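Local coordinates for glycosyl hydrolase, family 31/fibronectin type III domain protein (Clostridium perfringens, PDB 4LQR) that probably binds carbohydrate as a calcium-bearing beta-sandwich module (F5/8 type C domain) of a family 31 glycoside hydrolase, at residues A[43-48]-A[159-164]; A[23-28]-A[69-74]; A[62-67]-A[155-160]. All coordinates share one frame; numbering follows the deposited sequence.

In the fold
The three contacts lie in one all-beta sandwich. Along the chain the segments come as 23-28, 43-48, 62-67, 69-74, 155-160 and 159-164, so contacts 1 and 2 cross, while contacts 1 and 3 share Ala159 and Ala160. Contact 1 fastens a loop to strand 158-166 around one calcium ion; contact 2, its centre about 12 Å from that of contact 1, pairs strands 26-31 and 64-70 beside a second calcium ion that also takes Val44. Contact 3, about 13 Å from contact 1 and 19 Å from contact 2 (centres), joins strand 64-70 of the five-stranded sheet to the approach to strand 158-166 of the four-stranded one. Calcium thus ties loop to strands; apolar packing joins the sheets.

Contact 1. Residues A[43-48]-A[159-164]; sequences AVDGDE and AAELVF. With CA (calcium ion), chain B; CA (calcium ion), chain C.
Glu161 sets CG anti to its carbonyl carbon (chi1 -81°) and folds at chi2 (-58°), carrying its carboxylate round to Asp45 although CB points away. Glu161 OE2 lies 2.7 Å from Asp45 OD1, the two carboxylates nearly coplanar. This is possible because Asp45 OD1 and Glu161 OE2 each bind the same calcium ion at 2.4 Å. The carbonyl oxygens of Asp47 and Ala160 bind it too, and Asn42 and Thr50 complete the site, which holds the loop between strands 26-31 and 52-53 to strand 158-166 of the F5/8 type C domain. A classic beta bulge at Ala160 and Glu161, opposite Leu82, is consistent with both serving the ion.

The other oxygen, Glu161 OE1, accepts a hydrogen bond from Gly46 N (2.9 Å) from above the carboxylate plane, while weak bonds from Asp45 N and Asp47 N reach OE2. Asp47 N also closes an Asx turn on Asp45 OD1 (3.0 Å). Gly46 suits its positive phi of 68°. Leu162 N bonds to Ala43 O (2.9 Å), and Val44 CG1 packs on Leu162 CB (4.0 Å); small Ala43 fits against Ala159. The calcium ion and the amides around Glu161 probably offset the charge of its buried carboxylate and let it stay ionised beside that of Asp45.

Contact 2. Residues A[23-28]-A[69-74]; sequences SSKLEA and KLDKAY. With CA (calcium ion), chain C.
Lys25 lays its methylenes, rather than its ammonium group, against the carboxylate of Asp71. Lys25 CB is 3.4 Å from Asp71 OD1, whereas Lys25 NZ stays 4.1 Å from Asp71 OD2, beyond a salt bridge. That same OD1 receives a short hydrogen bond, 2.5 Å, from Tyr74 OH on its syn lone pair, and the oxygen lies in the plane of the tyrosine ring, at its edge. Asp71 reaches both partners because its CG stands between its own backbone N and carbonyl carbon (chi1 65°). Tyrosine suits the place, having a flat, apolar ring to bury and a hydroxyl to fasten the corner where the chain passes from strand 64-70 to strand 73-82.

Before the corner the segments pair as antiparallel strands. Glu27 and Lys69 form a hydrogen-bonded pair, with Glu27 N to Lys69 O at 2.9 Å and Lys69 N to Glu27 O at 2.7 Å. Their long side chains run alongside each other on the outer surface, and their charged ends, Glu27 OE1 and Lys69 NZ, remain 5.0 Å apart. On the other face, Leu26, which has two conformers, lies beside Leu70 in one of them, toward Phe164 of the facing sheet. Ser23 O and Leu26 O bind a calcium ion with three waters and Val44 O, tying the 3-10 turn at residues 23-25 to the start of the strand. Neutral carbonyls and waters supply these six ligands, so the ion probably keeps much of its positive charge.

Contact 3. Residues A[62-67]-A[155-160]; sequences LPVSIT and KYASAA. With CA (calcium ion), chain B.
At one end of the beta sandwich, where strand 64-70 of the five-stranded sheet begins and the chain enters strand 158-166 of the four-stranded sheet, Leu62 and Val64 reach across to Lys155 and Ala157. The contact is made by van der Waals packing, with no hydrogen bond between the segments. One point of contact is Val64 CG2 against Ala157 CB, 3.6 Å apart, each side chain directed toward the other segment. With CG1 anti to the carbonyl carbon (chi1 -69°), Val64 CG2 falls between the backbone N and the carbonyl carbon and is the methyl that touches. The CA atoms of Val64 and Ala157 stand 7.1 Å apart, a separation that a branched valine and a small alanine can span; a beta-branched residue also suits an extended strand.

Leu62 makes the second point of contact, and here a side chain lies on backbone. Its CG is 3.7 Å from Lys155 N, and its CD2 is 3.7 Å from Lys155 O, while CD2 also reaches Tyr156 N at 4.0 Å. The isobutyl group covers the backbone of residues 155-156 rather than a side chain of that segment, and also packs on Thr148. The peptide bond between Leu62 and Pro63 is cis, and the strand starts just beyond it. Lys155 and Tyr156 aim their CB atoms away from Leu62, leaving their backbone to meet it; the ammonium group of Lys155 bonds to Asp60 O.

Around the pair, Val64 also packs on Trp52 of strand 52-53, and Ala157 rests on Ala145 of strand 140-148. Strand 64-70 bonds edgewise to 140-148 and to 26-31, so this packing joins an inner strand of one sheet to the residues leading into strand 158-166 of the other, where Ala159 lies beside Tyr81 of strand 73-82.

Contact 1. Residues A[43-48]-A[159-164]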
loop_
_atom_site.group_PDB
_atom_site.type_symbol
_atom_site.label_atom_id
_atom_site.label_comp_id
_atom_site.label_asym_id
_atom_site.label_seq_id
_atom_site.Cartn_x
_atom_site.Cartn_y
_atom_site.Cartn_z
ATOM N N ALA A 43 6.825 -4.902 1.294
ATOM C CA ALA A 43 5.914 -4.062 0.540
ATOM C C ALA A 43 6.646 -2.963 -0.173
ATOM O O ALA A 43 6.051 -2.319 -1.021
ATOM C CB ALA A 43 4.857 -3.416 1.464
ATOM N N VAL A 44 7.867 -2.667 0.213
ATOM C CA VAL A 44 8.611 -1.495 -0.339
ATOM C C VAL A 44 10.081 -1.854 -0.590
ATOM O O VAL A 44 10.957 -1.014 -0.416
ATOM C CB VAL A 44 8.498 -0.253 0.597
ATOM C CG1 VAL A 44 7.077 0.274 0.599
ATOM C CG2 VAL A 44 8.884 -0.610 2.057
ATOM N N ASP A 45 10.296 -3.069 -1.104
ATOM C CA ASP A 45 11.686 -3.513 -1.395
ATOM C C ASP A 45 11.954 -3.483 -2.897
ATOM O O ASP A 45 13.091 -3.908 -3.265
ATOM C CB ASP A 45 11.979 -4.888 -0.833
ATOM C CG ASP A 45 11.068 -5.996 -1.442
ATOM O OD1 ASP A 45 10.145 -5.725 -2.269
ATOM O OD2 ASP A 45 11.293 -7.158 -1.041
ATOM N N GLY A 46 11.090 -2.894 -3.695
ATOM C CA GLY A 46 11.332 -2.798 -5.134
ATOM C C GLY A 46 11.278 -4.116 -5.842
ATOM O O GLY A 46 11.641 -4.192 -7.019
ATOM N N ASP A 47 10.834 -5.180 -5.170
ATOM C CA ASP A 47 10.748 -6.544 -5.789
ATOM C C ASP A 47 9.277 -6.922 -5.903
ATOM O O ASP A 47 8.567 -7.148 -4.878
ATOM C CB ASP A 47 11.547 -7.531 -4.934
ATOM C CG ASP A 47 11.649 -8.959 -5.553
ATOM O OD1 ASP A 47 10.780 -9.301 -6.387
ATOM O OD2 ASP A 47 12.603 -9.646 -5.027
ATOM N N GLU A 48 8.828 -7.006 -7.143
ATOM C CA GLU A 48 7.430 -7.364 -7.410
ATOM C C GLU A 48 7.053 -8.778 -6.912
ATOM O O GLU A 48 5.845 -9.058 -6.756
ATOM C CB GLU A 48 7.058 -7.280 -8.925
ATOM C CG GLU A 48 7.269 -5.844 -9.444
ATOM C CD GLU A 48 6.803 -5.676 -10.860
ATOM O OE1 GLU A 48 6.551 -6.673 -11.551
ATOM O OE2 GLU A 48 6.672 -4.509 -11.299
ATOM N N ALA A 159 0.412 -6.750 -0.107
ATOM C CA ALA A 159 0.846 -5.752 -1.104
ATOM C C ALA A 159 2.169 -6.269 -1.645
ATOM O O ALA A 159 3.082 -6.507 -0.833
ATOM C CB ALA A 159 1.063 -4.363 -0.460
ATOM N N ALA A 160 2.312 -6.284 -2.987
ATOM C CA ALA A 160 3.603 -6.672 -3.558
ATOM C C ALA A 160 4.559 -5.472 -3.560
ATOM O O ALA A 160 5.721 -5.634 -3.270
ATOM C CB ALA A 160 3.430 -7.240 -4.973
ATOM N N GLU A 161 4.050 -4.278 -3.886
ATOM C CA GLU A 161 4.836 -3.052 -3.843
ATOM C C GLU A 161 3.933 -1.882 -3.599
ATOM O O GLU A 161 2.791 -1.837 -4.075
ATOM C CB GLU A 161 5.512 -2.823 -5.240
ATOM C CG GLU A 161 6.805 -3.672 -5.384
ATOM C CD GLU A 161 7.863 -3.379 -4.292
ATOM O OE1 GLU A 161 8.328 -2.196 -4.181
ATOM O OE2 GLU A 161 8.285 -4.237 -3.513
ATOM N N LEU A 162 4.521 -0.866 -2.967
ATOM C CA LEU A 162 3.940 0.481 -2.858
ATOM C C LEU A 162 4.984 1.393 -3.460
ATOM O O LEU A 162 6.092 1.524 -2.935
ATOM C CB LEU A 162 3.618 0.881 -1.401
ATOM C CG LEU A 162 2.691 -0.044 -0.653
ATOM C CD1 LEU A 162 2.604 0.472 0.773
ATOM C CD2 LEU A 162 1.310 -0.053 -1.300
ATOM N N VAL A 163 4.647 1.972 -4.614
ATOM C CA VAL A 163 5.662 2.880 -5.298
ATOM C C VAL A 163 5.282 4.310 -4.979
ATOM O O VAL A 163 4.105 4.658 -5.070
ATOM C CB VAL A 163 5.528 2.685 -6.821
ATOM C CG1 VAL A 163 6.514 3.619 -7.588
ATOM C CG2 VAL A 163 5.890 1.240 -7.208
ATOM N N PHE A 164 6.240 5.108 -4.579
ATOM C CA PHE A 164 5.916 6.487 -4.115
ATOM C C PHE A 164 6.445 7.494 -5.129
ATOM O O PHE A 164 7.521 7.276 -5.760
ATOM C CB PHE A 164 6.716 6.763 -2.840
ATOM C CG PHE A 164 6.028 6.194 -1.581
ATOM C CD1 PHE A 164 5.841 4.801 -1.429
ATOM C CD2 PHE A 164 5.689 7.073 -0.520
ATOM C CE1 PHE A 164 5.199 4.293 -0.279
ATOM C CE2 PHE A 164 5.042 6.541 0.617
ATOM C CZ PHE A 164 4.840 5.153 0.781
HETATM CA CA CA B . 7.915 -6.446 -2.797
HETATM CA CA CA C . 12.736 -0.299 0.887
HETATM O O HOH W 1 14.739 -0.253 2.274
HETATM O O HOH W 2 12.097 -2.462 2.118
HETATM O O HOH W 3 14.298 -1.443 -0.583
#

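Contact 2. Residues A[23-28]-A[69-74]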
loop_
_atom_site.group_PDB
_atom_site.type_symbol
_atom_site.label_atom_id
_atom_site.label_comp_id
_atom_site.label_asym_id
_atom_site.label_seq_id
_atom_site.Cartn_x
_atom_site.Cartn_y
_atom_site.Cartn_z
ATOM N N SER A 23 13.229 2.280 -4.161
ATOM C CA SER A 23 12.628 1.619 -2.988
ATOM C C SER A 23 13.531 1.595 -1.756
ATOM O O SER A 23 13.014 1.462 -0.642
ATOM C CB SER A 23 12.124 0.205 -3.310
ATOM O OG SER A 23 11.069 0.256 -4.255
ATOM N N SER A 24 14.864 1.743 -1.921
ATOM C CA SER A 24 15.758 1.807 -0.763
ATOM C C SER A 24 15.504 3.057 0.114
ATOM O O SER A 24 15.978 3.066 1.241
ATOM C CB SER A 24 17.260 1.865 -1.222
ATOM O OG SER A 24 17.497 2.991 -2.026
ATOM N N LYS A 25 14.799 4.028 -0.461
ATOM C CA LYS A 25 14.379 5.229 0.279
ATOM C C LYS A 25 13.148 5.014 1.129
ATOM O O LYS A 25 12.751 5.935 1.876
ATOM C CB LYS A 25 14.166 6.410 -0.632
ATOM C CG LYS A 25 15.604 6.768 -1.230
ATOM C CD LYS A 25 15.404 7.592 -2.371
ATOM C CE LYS A 25 16.775 7.835 -3.061
ATOM N NZ LYS A 25 17.959 8.382 -2.285
ATOM N N LEU A 26 12.587 3.792 1.057
ATOM C CA LEU A 26 11.309 3.497 1.775
ATOM C C LEU A 26 11.565 2.431 2.779
ATOM O O LEU A 26 12.013 1.314 2.424
ATOM C CB LEU A 26 10.300 2.971 0.769
ATOM C CG LEU A 26 9.566 3.990 -0.107
ATOM C CD1 LEU A 26 10.584 4.867 -0.870
ATOM C CD2 LEU A 26 8.644 3.209 -1.047
ATOM N N GLU A 27 11.290 2.742 4.052
ATOM C CA GLU A 27 11.472 1.762 5.147
ATOM C C GLU A 27 10.108 1.479 5.730
ATOM O O GLU A 27 9.426 2.365 6.236
ATOM C CB GLU A 27 12.422 2.303 6.235
ATOM C CG GLU A 27 12.650 1.323 7.353
ATOM C CD GLU A 27 13.396 1.920 8.523
ATOM O OE1 GLU A 27 13.745 3.123 8.526
ATOM O OE2 GLU A 27 13.500 1.176 9.541
ATOM N N ALA A 28 9.694 0.205 5.737
ATOM C CA ALA A 28 8.441 -0.150 6.446
ATOM C C ALA A 28 8.750 -0.263 7.944
ATOM O O ALA A 28 9.501 -1.160 8.383
ATOM C CB ALA A 28 7.901 -1.488 5.946
ATOM N N LYS A 69 8.359 4.874 6.243
ATOM C CA LYS A 69 9.201 6.077 6.502
ATOM C C LYS A 69 10.050 6.352 5.289
ATOM O O LYS A 69 10.724 5.434 4.803
ATOM C CB LYS A 69 10.104 5.786 7.669
ATOM C CG LYS A 69 11.029 7.017 7.951
ATOM C CD LYS A 69 11.954 6.674 9.108
ATOM C CE LYS A 69 12.863 7.896 9.281
ATOM N NZ LYS A 69 13.814 7.703 10.463
ATOM N N LEU A 70 10.031 7.564 4.793
ATOM C CA LEU A 70 10.943 7.917 3.645
ATOM C C LEU A 70 12.241 8.500 4.193
ATOM O O LEU A 70 12.341 8.765 5.378
ATOM C CB LEU A 70 10.259 9.031 2.829
ATOM C CG LEU A 70 8.850 8.588 2.312
ATOM C CD1 LEU A 70 8.303 9.695 1.432
ATOM C CD2 LEU A 70 8.847 7.302 1.549
ATOM N N ASP A 71 13.247 8.660 3.342
ATOM C CA ASP A 71 14.537 9.095 3.861
ATOM C C ASP A 71 14.600 10.591 4.269
ATOM O O ASP A 71 15.538 10.957 4.968
ATOM C CB ASP A 71 15.598 8.754 2.783
ATOM C CG ASP A 71 15.371 9.552 1.512
ATOM O OD1 ASP A 71 14.343 9.476 0.860
ATOM O OD2 ASP A 71 16.350 10.260 1.014
ATOM N N LYS A 72 13.610 11.346 3.824
ATOM C CA LYS A 72 13.489 12.807 4.129
ATOM C C LYS A 72 12.055 13.154 3.803
ATOM O O LYS A 72 11.310 12.295 3.315
ATOM C CB LYS A 72 14.449 13.724 3.310
ATOM C CG LYS A 72 14.275 13.531 1.802
ATOM C CD LYS A 72 15.165 14.554 1.099
ATOM C CE LYS A 72 14.857 14.367 -0.358
ATOM N NZ LYS A 72 15.683 15.292 -1.183
ATOM N N ALA A 73 11.680 14.382 4.131
ATOM C CA ALA A 73 10.346 14.812 3.616
ATOM C C ALA A 73 10.350 14.993 2.114
ATOM O O ALA A 73 11.359 15.468 1.517
ATOM C CB ALA A 73 9.980 16.184 4.224
ATOM N N TYR A 74 9.209 14.656 1.526
ATOM C CA TYR A 74 8.955 14.952 0.131
ATOM C C TYR A 74 7.646 15.607 -0.034
ATOM O O TYR A 74 6.698 15.337 0.730
ATOM C CB TYR A 74 8.882 13.638 -0.704
ATOM C CG TYR A 74 10.233 12.885 -0.860
ATOM C CD1 TYR A 74 10.689 12.013 0.156
ATOM C CD2 TYR A 74 11.003 13.068 -2.004
ATOM C CE1 TYR A 74 11.901 11.345 0.029
ATOM C CE2 TYR A 74 12.229 12.391 -2.170
ATOM C CZ TYR A 74 12.670 11.533 -1.124
ATOM O OH TYR A 74 13.862 10.843 -1.224
HETATM CA CA CA C . 12.736 -0.299 0.887
HETATM O O HOH W 1 14.739 -0.253 2.274
HETATM O O HOH W 2 12.097 -2.462 2.118
HETATM O O HOH W 3 14.298 -1.443 -0.583
#

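Contact 3. Residues A[62-67]-A[155-160]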
loop_
_atom_site.group_PDB
_atom_site.type_symbol
_atom_site.label_atom_id
_atom_site.label_comp_id
_atom_site.label_asym_id
_atom_site.label_seq_id
_atom_site.Cartn_x
_atom_site.Cartn_y
_atom_site.Cartn_z
ATOM N N LEU A 62 -9.579 -7.069 9.446
ATOM C CA LEU A 62 -9.386 -5.688 9.005
ATOM C C LEU A 62 -9.986 -4.745 10.040
ATOM O O LEU A 62 -10.900 -5.125 10.798
ATOM C CB LEU A 62 -10.030 -5.438 7.663
ATOM C CG LEU A 62 -9.511 -6.307 6.497
ATOM C CD1 LEU A 62 -10.148 -5.902 5.182
ATOM C CD2 LEU A 62 -7.926 -6.261 6.452
ATOM N N PRO A 63 -9.557 -3.498 10.057
ATOM C CA PRO A 63 -8.474 -2.942 9.176
ATOM C C PRO A 63 -7.087 -3.343 9.622
ATOM O O PRO A 63 -6.859 -3.745 10.757
ATOM C CB PRO A 63 -8.646 -1.416 9.305
ATOM C CG PRO A 63 -9.233 -1.242 10.728
ATOM C CD PRO A 63 -10.133 -2.486 10.964
ATOM N N VAL A 64 -6.163 -3.317 8.653
ATOM C CA VAL A 64 -4.736 -3.440 8.988
ATOM C C VAL A 64 -4.024 -2.301 8.269
ATOM O O VAL A 64 -4.509 -1.819 7.220
ATOM C CB VAL A 64 -4.053 -4.798 8.541
ATOM C CG1 VAL A 64 -4.627 -5.943 9.407
ATOM C CG2 VAL A 64 -4.272 -5.073 7.064
ATOM N N SER A 65 -2.915 -1.868 8.867
ATOM C CA SER A 65 -2.124 -0.738 8.299
ATOM C C SER A 65 -0.687 -1.130 8.147
ATOM O O SER A 65 -0.178 -1.968 8.906
ATOM C CB SER A 65 -2.190 0.470 9.243
ATOM O OG SER A 65 -3.525 0.929 9.467
ATOM N N ILE A 66 -0.021 -0.465 7.213
ATOM C CA ILE A 66 1.429 -0.568 7.089
ATOM C C ILE A 66 1.938 0.909 6.985
ATOM O O ILE A 66 1.313 1.719 6.280
ATOM C CB ILE A 66 1.836 -1.404 5.873
ATOM C CG1 ILE A 66 3.362 -1.465 5.806
ATOM C CG2 ILE A 66 1.280 -0.866 4.544
ATOM C CD1 ILE A 66 3.868 -2.544 4.854
ATOM N N THR A 67 3.014 1.228 7.706
ATOM C CA THR A 67 3.571 2.591 7.783
ATOM C C THR A 67 4.958 2.600 7.199
ATOM O O THR A 67 5.803 1.816 7.587
ATOM C CB THR A 67 3.543 3.088 9.230
ATOM O OG1 THR A 67 2.169 3.026 9.629
ATOM C CG2 THR A 67 4.017 4.502 9.283
ATOM N N LYS A 155 -10.401 -9.841 5.656
ATOM C CA LYS A 155 -9.726 -10.395 6.831
ATOM C C LYS A 155 -8.238 -10.073 6.871
ATOM O O LYS A 155 -7.690 -9.699 7.927
ATOM C CB LYS A 155 -9.878 -11.948 6.863
ATOM C CG LYS A 155 -9.290 -12.536 8.112
ATOM C CD LYS A 155 -9.602 -14.059 8.211
ATOM C CE LYS A 155 -8.958 -14.593 9.473
ATOM N NZ LYS A 155 -9.730 -14.233 10.709
ATOM N N TYR A 156 -7.623 -10.160 5.697
ATOM C CA TYR A 156 -6.187 -9.906 5.640
ATOM C C TYR A 156 -5.894 -9.105 4.392
ATOM O O TYR A 156 -6.628 -9.089 3.392
ATOM C CB TYR A 156 -5.348 -11.246 5.640
ATOM C CG TYR A 156 -5.940 -12.332 4.816
ATOM C CD1 TYR A 156 -5.832 -12.281 3.403
ATOM C CD2 TYR A 156 -6.678 -13.369 5.393
ATOM C CE1 TYR A 156 -6.403 -13.276 2.605
ATOM C CE2 TYR A 156 -7.219 -14.381 4.582
ATOM C CZ TYR A 156 -7.112 -14.298 3.201
ATOM O OH TYR A 156 -7.682 -15.356 2.452
ATOM N N ALA A 157 -4.748 -8.431 4.429
ATOM C CA ALA A 157 -4.260 -7.614 3.266
ATOM C C ALA A 157 -2.886 -8.075 2.861
ATOM O O ALA A 157 -2.070 -8.545 3.669
ATOM C CB ALA A 157 -4.238 -6.131 3.643
ATOM N N SER A 158 -2.600 -7.836 1.593
ATOM C CA SER A 158 -1.246 -8.035 1.075
ATOM C C SER A 158 -0.911 -6.892 0.176
ATOM O O SER A 158 -1.814 -6.164 -0.271
ATOM C CB SER A 158 -1.058 -9.436 0.357
ATOM O OG SER A 158 -1.996 -9.520 -0.757
ATOM N N ALA A 159 0.412 -6.750 -0.107
ATOM C CA ALA A 159 0.846 -5.752 -1.104
ATOM C C ALA A 159 2.169 -6.269 -1.645
ATOM O O ALA A 159 3.082 -6.507 -0.833
ATOM C CB ALA A 159 1.063 -4.363 -0.460
ATOM N N ALA A 160 2.312 -6.284 -2.987
ATOM C CA ALA A 160 3.603 -6.672 -3.558
ATOM C C ALA A 160 4.559 -5.472 -3.560
ATOM O O ALA A 160 5.721 -5.634 -3.270
ATOM C CB ALA A 160 3.430 -7.240 -4.973
HETATM CA CA CA B . 7.915 -6.446 -2.797
#